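Local coordinates for protein dioxygenase (Pseudomonas brassicacearum, PDB 5V2D) that probably cleaves the central double bond of lignin-derived stilbenes with molecular oxygen, using a bound iron ion, at residues 211-216 against 250-255; 432-437 against 459-464. All coordinates share one frame; numbering follows the deposited sequence.

Contact 1 and contact 2 lie on opposite sides of the centre of the chain, their centres about 34 Å apart and their nearest atoms about 15 Å from each other. They follow in series: contact 1 closes before contact 2 opens. The first packs strand 212-218 of one four-stranded antiparallel sheet against strand 247-252 of the next, whereas the second pairs the two strands of a hairpin at the edge of a single sheet. Such sheets, set around an axis, are the blades of the beta-propeller of carotenoid cleavage oxygenases. Contact 1 joins neighbouring blades, and contact 2 pairs strands within one, in a propeller whose iron is bound by His188, His239, His304 and His495.

Contact 1 (211-216 against 250-255)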
# COMPACT_ATOMS: atom_id res chain seq x y z
N PRO A 211 -21.50 5.44 -5.90
CA PRO A 211 -20.69 6.62 -5.94
C PRO A 211 -20.44 7.28 -4.57
O PRO A 211 -19.80 8.35 -4.53
CB PRO A 211 -21.56 7.59 -6.79
CG PRO A 211 -22.96 7.21 -6.43
CD PRO A 211 -22.93 5.71 -6.28
N ASP A 212 -20.92 6.67 -3.49
CA ASP A 212 -20.79 7.26 -2.18
C ASP A 212 -19.32 7.23 -1.70
O ASP A 212 -18.63 6.20 -1.84
CB ASP A 212 -21.64 6.52 -1.19
CG ASP A 212 -23.12 6.51 -1.61
OD1 ASP A 212 -23.47 5.63 -2.43
OD2 ASP A 212 -23.87 7.46 -1.25
N LEU A 213 -18.92 8.35 -1.11
CA LEU A 213 -17.61 8.56 -0.51
C LEU A 213 -17.83 9.04 0.88
O LEU A 213 -18.75 9.82 1.14
CB LEU A 213 -16.88 9.66 -1.25
CG LEU A 213 -16.56 9.34 -2.71
CD1 LEU A 213 -15.77 10.48 -3.32
CD2 LEU A 213 -15.70 8.12 -2.84
N VAL A 214 -17.00 8.63 1.83
CA VAL A 214 -17.14 9.11 3.21
C VAL A 214 -15.78 9.37 3.80
O VAL A 214 -14.91 8.48 3.67
CB VAL A 214 -17.70 8.03 4.18
CG1 VAL A 214 -18.28 8.65 5.43
CG2 VAL A 214 -18.54 7.02 3.52
N TYR A 215 -15.62 10.51 4.49
CA TYR A 215 -14.45 10.75 5.36
C TYR A 215 -14.79 10.38 6.81
O TYR A 215 -15.90 10.68 7.26
CB TYR A 215 -14.02 12.23 5.28
CG TYR A 215 -12.94 12.56 6.25
CD1 TYR A 215 -11.71 11.97 6.13
CD2 TYR A 215 -13.14 13.42 7.30
CE1 TYR A 215 -10.71 12.22 7.02
CE2 TYR A 215 -12.14 13.72 8.18
CZ TYR A 215 -10.92 13.11 8.05
OH TYR A 215 -9.91 13.32 8.95
N PHE A 216 -13.88 9.73 7.51
CA PHE A 216 -13.98 9.40 8.91
C PHE A 216 -12.79 9.91 9.70
O PHE A 216 -11.64 9.74 9.27
CB PHE A 216 -13.95 7.88 9.13
CG PHE A 216 -15.03 7.15 8.49
CD1 PHE A 216 -14.77 6.21 7.47
CD2 PHE A 216 -16.33 7.32 8.93
CE1 PHE A 216 -15.80 5.46 6.92
CE2 PHE A 216 -17.39 6.57 8.35
CZ PHE A 216 -17.10 5.65 7.32
N PHE A 250 -9.58 13.55 -1.87
CA PHE A 250 -9.85 12.20 -2.42
C PHE A 250 -9.44 12.22 -3.91
O PHE A 250 -10.09 12.85 -4.72
CB PHE A 250 -11.31 11.91 -2.40
CG PHE A 250 -11.90 11.73 -1.04
CD1 PHE A 250 -12.04 12.81 -0.17
CD2 PHE A 250 -12.53 10.52 -0.71
CE1 PHE A 250 -12.61 12.66 1.10
CE2 PHE A 250 -13.17 10.33 0.56
CZ PHE A 250 -13.20 11.42 1.46
N PRO A 251 -8.40 11.49 -4.27
CA PRO A 251 -8.03 11.37 -5.70
C PRO A 251 -8.81 10.22 -6.32
O PRO A 251 -8.60 9.04 -6.00
CB PRO A 251 -6.51 11.11 -5.68
CG PRO A 251 -6.14 11.17 -4.20
CD PRO A 251 -7.37 10.93 -3.41
N LEU A 252 -9.70 10.51 -7.25
CA LEU A 252 -10.43 9.48 -7.99
C LEU A 252 -9.63 9.12 -9.23
O LEU A 252 -9.49 9.92 -10.16
CB LEU A 252 -11.83 9.98 -8.45
CG LEU A 252 -12.88 9.78 -7.37
CD1 LEU A 252 -12.57 10.72 -6.23
CD2 LEU A 252 -14.25 10.04 -7.91
N ILE A 253 -9.10 7.92 -9.22
CA ILE A 253 -8.34 7.35 -10.32
C ILE A 253 -9.35 6.96 -11.44
O ILE A 253 -10.46 6.49 -11.11
CB ILE A 253 -7.61 6.11 -9.81
CG1 ILE A 253 -6.58 6.52 -8.74
CG2 ILE A 253 -6.91 5.37 -10.94
CD1 ILE A 253 -6.10 5.34 -7.88
N PRO A 254 -9.00 7.17 -12.72
CA PRO A 254 -9.95 6.84 -13.80
C PRO A 254 -10.16 5.34 -14.06
O PRO A 254 -10.15 4.91 -15.23
CB PRO A 254 -9.33 7.49 -15.08
CG PRO A 254 -8.21 8.30 -14.64
CD PRO A 254 -7.83 7.91 -13.22
N LEU A 255 -10.38 4.58 -13.01
CA LEU A 255 -10.72 3.19 -13.04
C LEU A 255 -12.15 3.12 -12.53
O LEU A 255 -12.38 3.36 -11.31
CB LEU A 255 -9.83 2.42 -12.06
CG LEU A 255 -8.45 2.10 -12.54
CD1 LEU A 255 -7.60 1.55 -11.42
CD2 LEU A 255 -8.46 1.12 -13.72
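Phe250 pushes its ring end-on toward strand 212-216, and its far edge meets Val214 O and the N and CB of Tyr215, with Leu213 beside it. CZ of Phe250 comes to 4.0 Å from Tyr215 N, which lies in the plane of the ring at its edge, and to 4.0 Å from Tyr215 CB. CE2 of Phe250 lies 4.0 Å from Val214 O, again near the ring plane. Leu213 slides past the phenylalanine in the opposite direction, its CD1 reaching CD2 of Phe250 obliquely at 4.2 Å. With CG anti to the carbonyl carbon (chi1 -64°), Leu213 extends across to the second strand and lays its CD1 4.3 Å from CD1 of Leu252. This is an interface between neighbouring blades of a beta-propeller: the strands belong to different sheets, the axes of 212-216 and 250-252 come within 10.4 Å and run roughly antiparallel, at 154°, and side chains rather than backbone bonds bridge the gap. A long flat phenylalanine suits that distance, and branched leucines fill in beside it. Phe230 and Phe201, on the strands flanking 212-216 in its own sheet, also meet the Phe250 ring, the former edge-to-face. Packing is densest round this aromatic group and thins toward Leu252, which offers the opposite segment one methyl contact. Tyr215 turns the other way beyond CB, carrying its hydroxyl off to a hydrogen bond with Glu217; the interface is buried throughout.

Contact 2 (432-437 against 459-464); sequences SGCFQE and NLIAEE
Asn459 turns its side chain across the strand pairing to meet both Cys434 and Gln436. CB of Asn459 lies 3.6 Å from Cys434 O, and CG, anti to the carbonyl carbon (chi1 -45°), swings the amide toward segment 432-437. There the two ends part: ND2 of Asn459 donates to Cys434 SG at 3.5 Å, with the sulfur in the amide plane and the bond nearly straight at 168°, while OD1 of Asn459 accepts from Gln436 NE2 at 2.9 Å on a lone pair. The side chains of Gln436 and Asn459 cross at about a right angle, amide planes 35° apart. An asparagine suits this buried place because one short group supplies both donor and acceptor; a leucine here would probably leave Gln436 NE2 without this acceptor and Cys434 SG without its donor. The backbones carrying these side chains form an antiparallel hairpin at the edge of a propeller blade. Cys434 and Asn459 are a hydrogen-bonded pair, Cys434 N reaching Asn459 O at 3.0 Å and Asn459 N reaching Cys434 O at 2.7 Å. Gly433 and Leu460 follow as a non-hydrogen-bonded pair, with a CA-H...O contact of 3.3 Å from Gly433 CA to Asn459 O; a CB on Gly433 would stand 3.9 Å from Leu460 CD1, and its absence leaves that side to the leucine. Ile461 N donates to Ser432 O, which a water bridges to Glu463 N. CG2 of Ile461 packs against the Cys434 sulfur. The side chain of Gln436, about 13 Å from the bound iron, also bonds to Ser493 and the Arg491 carbonyl.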
# COMPACT_ATOMS: atom_id res chain seq x y z
N SER A 432 21.81 -7.41 -8.02
CA SER A 432 20.89 -8.51 -7.70
C SER A 432 19.98 -8.23 -6.56
O SER A 432 19.57 -9.14 -5.92
CB SER A 432 21.66 -9.78 -7.36
OG SER A 432 22.73 -9.92 -8.23
N GLY A 433 19.65 -6.97 -6.39
CA GLY A 433 18.91 -6.47 -5.27
C GLY A 433 17.78 -5.54 -5.67
O GLY A 433 17.91 -4.75 -6.57
N CYS A 434 16.66 -5.63 -4.94
CA CYS A 434 15.63 -4.65 -5.02
C CYS A 434 14.87 -4.59 -3.71
O CYS A 434 15.07 -5.40 -2.81
CB CYS A 434 14.68 -4.97 -6.19
SG CYS A 434 13.84 -6.57 -6.03
N PHE A 435 14.04 -3.56 -3.60
CA PHE A 435 13.48 -3.16 -2.33
C PHE A 435 11.96 -3.36 -2.23
O PHE A 435 11.26 -3.33 -3.19
CB PHE A 435 13.76 -1.72 -2.10
CG PHE A 435 15.24 -1.39 -2.01
CD1 PHE A 435 15.95 -1.60 -0.86
CD2 PHE A 435 15.88 -0.79 -3.10
CE1 PHE A 435 17.31 -1.31 -0.81
CE2 PHE A 435 17.22 -0.50 -3.05
CZ PHE A 435 17.93 -0.76 -1.88
N GLN A 436 11.54 -3.45 -0.97
CA GLN A 436 10.13 -3.36 -0.59
C GLN A 436 9.96 -2.03 0.16
O GLN A 436 10.94 -1.27 0.43
CB GLN A 436 9.66 -4.53 0.22
CG GLN A 436 10.07 -5.87 -0.38
CD GLN A 436 9.27 -7.06 0.20
OE1 GLN A 436 8.28 -6.87 0.85
NE2 GLN A 436 9.81 -8.29 0.03
N GLU A 437 8.70 -1.68 0.41
CA GLU A 437 8.38 -0.38 0.96
C GLU A 437 9.16 -0.04 2.24
O GLU A 437 9.15 -0.82 3.21
CB GLU A 437 6.91 -0.28 1.32
CG GLU A 437 6.54 1.13 1.83
CD GLU A 437 5.09 1.24 2.33
OE1 GLU A 437 4.81 0.65 3.39
OE2 GLU A 437 4.23 1.94 1.73
N ASN A 459 15.42 -7.62 -1.23
CA ASN A 459 15.25 -8.88 -1.89
C ASN A 459 16.53 -9.11 -2.73
O ASN A 459 16.77 -8.35 -3.66
CB ASN A 459 14.03 -8.88 -2.85
CG ASN A 459 12.80 -8.26 -2.26
OD1 ASN A 459 12.36 -8.69 -1.20
ND2 ASN A 459 12.29 -7.12 -2.91
N LEU A 460 17.25 -10.17 -2.42
CA LEU A 460 18.44 -10.54 -3.16
C LEU A 460 17.96 -11.60 -4.10
O LEU A 460 17.87 -12.79 -3.75
CB LEU A 460 19.51 -11.05 -2.22
CG LEU A 460 20.49 -10.13 -1.47
CD1 LEU A 460 20.69 -8.78 -2.06
CD2 LEU A 460 20.07 -9.95 -0.04
N ILE A 461 17.56 -11.17 -5.27
CA ILE A 461 16.68 -11.99 -6.08
C ILE A 461 17.36 -13.06 -6.88
O ILE A 461 16.68 -14.02 -7.25
CB ILE A 461 15.77 -11.17 -6.97
CG1 ILE A 461 16.49 -10.26 -7.91
CG2 ILE A 461 14.83 -10.34 -6.16
CD1 ILE A 461 15.52 -9.51 -8.82
N ALA A 462 18.67 -12.96 -7.09
CA ALA A 462 19.41 -14.06 -7.71
C ALA A 462 19.61 -15.15 -6.71
O ALA A 462 19.59 -16.29 -7.09
CB ALA A 462 20.77 -13.56 -8.21
N GLU A 463 19.80 -14.84 -5.43
CA GLU A 463 19.96 -15.92 -4.44
C GLU A 463 18.64 -16.37 -3.84
O GLU A 463 18.62 -17.31 -3.11
CB GLU A 463 20.86 -15.47 -3.32
CG GLU A 463 22.20 -14.93 -3.80
CD GLU A 463 22.92 -14.28 -2.58
OE1 GLU A 463 23.37 -13.13 -2.63
OE2 GLU A 463 23.00 -14.87 -1.46
N GLU A 464 17.55 -15.66 -4.12
CA GLU A 464 16.27 -15.85 -3.39
C GLU A 464 16.44 -15.77 -1.87
O GLU A 464 15.96 -16.63 -1.14
CB GLU A 464 15.57 -17.18 -3.76
CG GLU A 464 15.38 -17.28 -5.27
CD GLU A 464 14.28 -18.21 -5.75
OE1 GLU A 464 13.85 -19.13 -5.01
OE2 GLU A 464 13.85 -17.99 -6.89
O HOH W 1 20.78 -12.09 -5.38